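Local structure of sensor histidine kinase PdtaS (Mycobacterium tuberculosis, 2YKF) at residues E30-L33 with L34-S38. The protein probably acts as a two-component sensor kinase that autophosphorylates on a histidine in response to c-di-GMP when nutrients run low. Residues are numbered along the deposited sequence; the frame is centred on the assembly and turned at random.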
ATOM      1  N   GLU A  30       1.599   2.433 -13.256  1.00 28.01           N
ATOM      2  CA  GLU A  30       2.761   2.544 -12.368  1.00 29.06           C
ATOM      3  C   GLU A  30       2.735   3.716 -11.416  1.00 27.90           C
ATOM      4  O   GLU A  30       3.539   3.766 -10.499  1.00 26.22           O
ATOM      5  CB  GLU A  30       3.994   2.765 -13.212  1.00 30.40           C
ATOM      6  CG  GLU A  30       4.285   1.673 -14.159  1.00 37.23           C
ATOM      7  CD  GLU A  30       5.305   0.655 -13.648  1.00 47.91           C
ATOM      8  OE1 GLU A  30       5.446   0.482 -12.407  1.00 46.54           O
ATOM      9  OE2 GLU A  30       5.949   0.015 -14.519  1.00 51.34           O
ATOM     10  N   TRP A  31       1.887   4.720 -11.665  1.00 24.32           N
ATOM     11  CA  TRP A  31       2.105   5.973 -10.976  1.00 24.91           C
ATOM     12  C   TRP A  31       1.595   5.974  -9.509  1.00 24.50           C
ATOM     13  O   TRP A  31       1.796   6.959  -8.805  1.00 24.78           O
ATOM     14  CB  TRP A  31       1.463   7.121 -11.776  1.00 23.11           C
ATOM     15  CG  TRP A  31      -0.009   7.099 -11.802  1.00 25.33           C
ATOM     16  CD1 TRP A  31      -0.896   6.069 -11.425  1.00 23.47           C
ATOM     17  CD2 TRP A  31      -0.813   8.171 -12.271  1.00 23.97           C
ATOM     18  NE1 TRP A  31      -2.199   6.490 -11.659  1.00 26.02           N
ATOM     19  CE2 TRP A  31      -2.157   7.774 -12.184  1.00 24.32           C
ATOM     20  CE3 TRP A  31      -0.505   9.460 -12.796  1.00 27.97           C
ATOM     21  CZ2 TRP A  31      -3.220   8.650 -12.594  1.00 26.75           C
ATOM     22  CZ3 TRP A  31      -1.531  10.316 -13.130  1.00 28.62           C
ATOM     23  CH2 TRP A  31      -2.866   9.907 -13.041  1.00 28.64           C
ATOM     24  N   GLN A  32       0.976   4.887  -9.010  1.00 23.64           N
ATOM     25  CA  GLN A  32       0.803   4.823  -7.545  1.00 23.52           C
ATOM     26  C   GLN A  32       2.139   5.100  -6.804  1.00 22.98           C
ATOM     27  O   GLN A  32       2.182   5.754  -5.759  1.00 22.09           O
ATOM     28  CB  GLN A  32       0.180   3.475  -7.067  1.00 25.79           C
ATOM     29  CG  GLN A  32      -0.226   3.562  -5.504  1.00 24.70           C
ATOM     30  CD  GLN A  32      -1.338   4.582  -5.278  1.00 26.89           C
ATOM     31  OE1 GLN A  32      -2.390   4.551  -5.947  1.00 29.69           O
ATOM     32  NE2 GLN A  32      -1.083   5.545  -4.398  1.00 26.40           N
ATOM     33  N   LEU A  33       3.229   4.504  -7.291  1.00 22.55           N
ATOM     34  CA  LEU A  33       4.533   4.672  -6.693  1.00 23.72           C
ATOM     35  C   LEU A  33       4.935   6.173  -6.698  1.00 23.50           C
ATOM     36  O   LEU A  33       5.387   6.719  -5.719  1.00 22.57           O
ATOM     37  CB  LEU A  33       5.567   3.872  -7.499  1.00 22.93           C
ATOM     38  CG  LEU A  33       7.013   4.104  -7.120  1.00 23.83           C
ATOM     39  CD1 LEU A  33       7.258   3.794  -5.633  1.00 23.47           C
ATOM     40  CD2 LEU A  33       7.956   3.213  -8.072  1.00 26.93           C
ATOM     41  N   LEU A  34       4.697   6.862  -7.807  1.00 25.72           N
ATOM     42  CA  LEU A  34       4.964   8.302  -7.827  1.00 25.20           C
ATOM     43  C   LEU A  34       4.118   9.114  -6.807  1.00 24.45           C
ATOM     44  O   LEU A  34       4.673   9.932  -6.067  1.00 24.15           O
ATOM     45  CB  LEU A  34       4.740   8.792  -9.271  1.00 25.95           C
ATOM     46  CG  LEU A  34       4.915  10.289  -9.481  1.00 30.75           C
ATOM     47  CD1 LEU A  34       6.386  10.746  -9.194  1.00 29.79           C
ATOM     48  CD2 LEU A  34       4.494  10.598 -10.925  1.00 33.83           C
ATOM     49  N   ALA A  35       2.794   8.861  -6.740  1.00 24.44           N
ATOM     50  CA  ALA A  35       1.890   9.556  -5.799  1.00 23.22           C
ATOM     51  C   ALA A  35       2.350   9.253  -4.357  1.00 24.56           C
ATOM     52  O   ALA A  35       2.474  10.184  -3.533  1.00 23.90           O
ATOM     53  CB  ALA A  35       0.455   9.101  -5.996  1.00 21.76           C
ATOM     54  N   ASP A  36       2.749   7.998  -4.093  1.00 21.94           N
ATOM     55  CA  ASP A  36       3.207   7.657  -2.737  1.00 23.39           C
ATOM     56  C   ASP A  36       4.531   8.348  -2.360  1.00 24.15           C
ATOM     57  O   ASP A  36       4.699   8.835  -1.214  1.00 23.85           O
ATOM     58  CB  ASP A  36       3.418   6.169  -2.579  1.00 21.50           C
ATOM     59  CG  ASP A  36       2.046   5.366  -2.582  1.00 27.83           C
ATOM     60  OD1 ASP A  36       0.981   6.030  -2.562  1.00 26.88           O
ATOM     61  OD2 ASP A  36       2.072   4.115  -2.611  1.00 27.03           O
ATOM     62  N   LEU A  37       5.502   8.278  -3.263  1.00 24.77           N
ATOM     63  CA  LEU A  37       6.809   8.922  -2.987  1.00 24.67           C
ATOM     64  C   LEU A  37       6.691  10.440  -2.919  1.00 25.76           C
ATOM     65  O   LEU A  37       7.531  11.090  -2.292  1.00 29.87           O
ATOM     66  CB  LEU A  37       7.793   8.535  -4.060  1.00 25.16           C
ATOM     67  CG  LEU A  37       8.275   7.091  -4.206  1.00 20.44           C
ATOM     68  CD1 LEU A  37       9.005   6.973  -5.532  1.00 26.41           C
ATOM     69  CD2 LEU A  37       9.146   6.678  -3.081  1.00 25.72           C
ATOM     70  N   SER A  38       5.726  11.006  -3.642  1.00 26.50           N
ATOM     71  CA  SER A  38       5.525  12.463  -3.631  1.00 28.64           C
ATOM     72  C   SER A  38       4.646  12.912  -2.451  1.00 28.77           C
ATOM     73  O   SER A  38       4.526  14.105  -2.232  1.00 29.05           O
ATOM     74  CB  SER A  38       4.837  12.952  -4.913  1.00 27.99           C
ATOM     75  OG  SER A  38       5.483  12.516  -6.093  1.00 31.49           O
TER
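Asp36 OD1 accepts two hydrogen bonds, one from Gln32 NE2, a turn earlier in helix 18-38, at 2.8 Å, and one from the backbone N of Asn62. The amide donor reaches OD1 from above the carboxylate, 41° out of its plane, although OD1 itself lies almost within the amide plane of Gln32. With CG of Gln32 anti to the backbone N (chi1 -170°) and a bend at chi2, the amide is carried forward to the next turn. NE2 also donates to Arg60 O, so the amide nitrogen bridges the Asp36 carboxylate and the backbone after strand 53-59, and Asp36 O takes a further bond from Thr63 OG1. In the backbone of the same turn, Asp36 N donates to Gln32 O at 2.9 Å, while Ala35 N and Leu37 N bond to Trp31 O and Leu33 O.

On another side of the helix Leu33 and Leu37, also i to i+4, cross at an angle with their CD1 atoms 3.6 Å apart, and both touch Ala179. Leu34, by contrast, packs on Leu156 and Leu159 of helix 143-161 and on Tyr42, whereas Trp31 lies against strands 41-47 and 53-59, where the helix packs on the antiparallel sheet of the GAF domain. Toward the C-terminal end, Leu34 O accepts two bonds from Ser38, one from OG at 2.7 Å and one from N at 2.9 Å, arriving from opposite faces of the carbonyl plane. Ser38 OG is also bonded to Tyr42 OH.

Gln32 and Asp36 thus tie the helix to residues 60-63, with Ser38 and Tyr42 forming a second polar tie. Two N-H donors on OD1 would probably stabilise the anionic form of the buried Asp36.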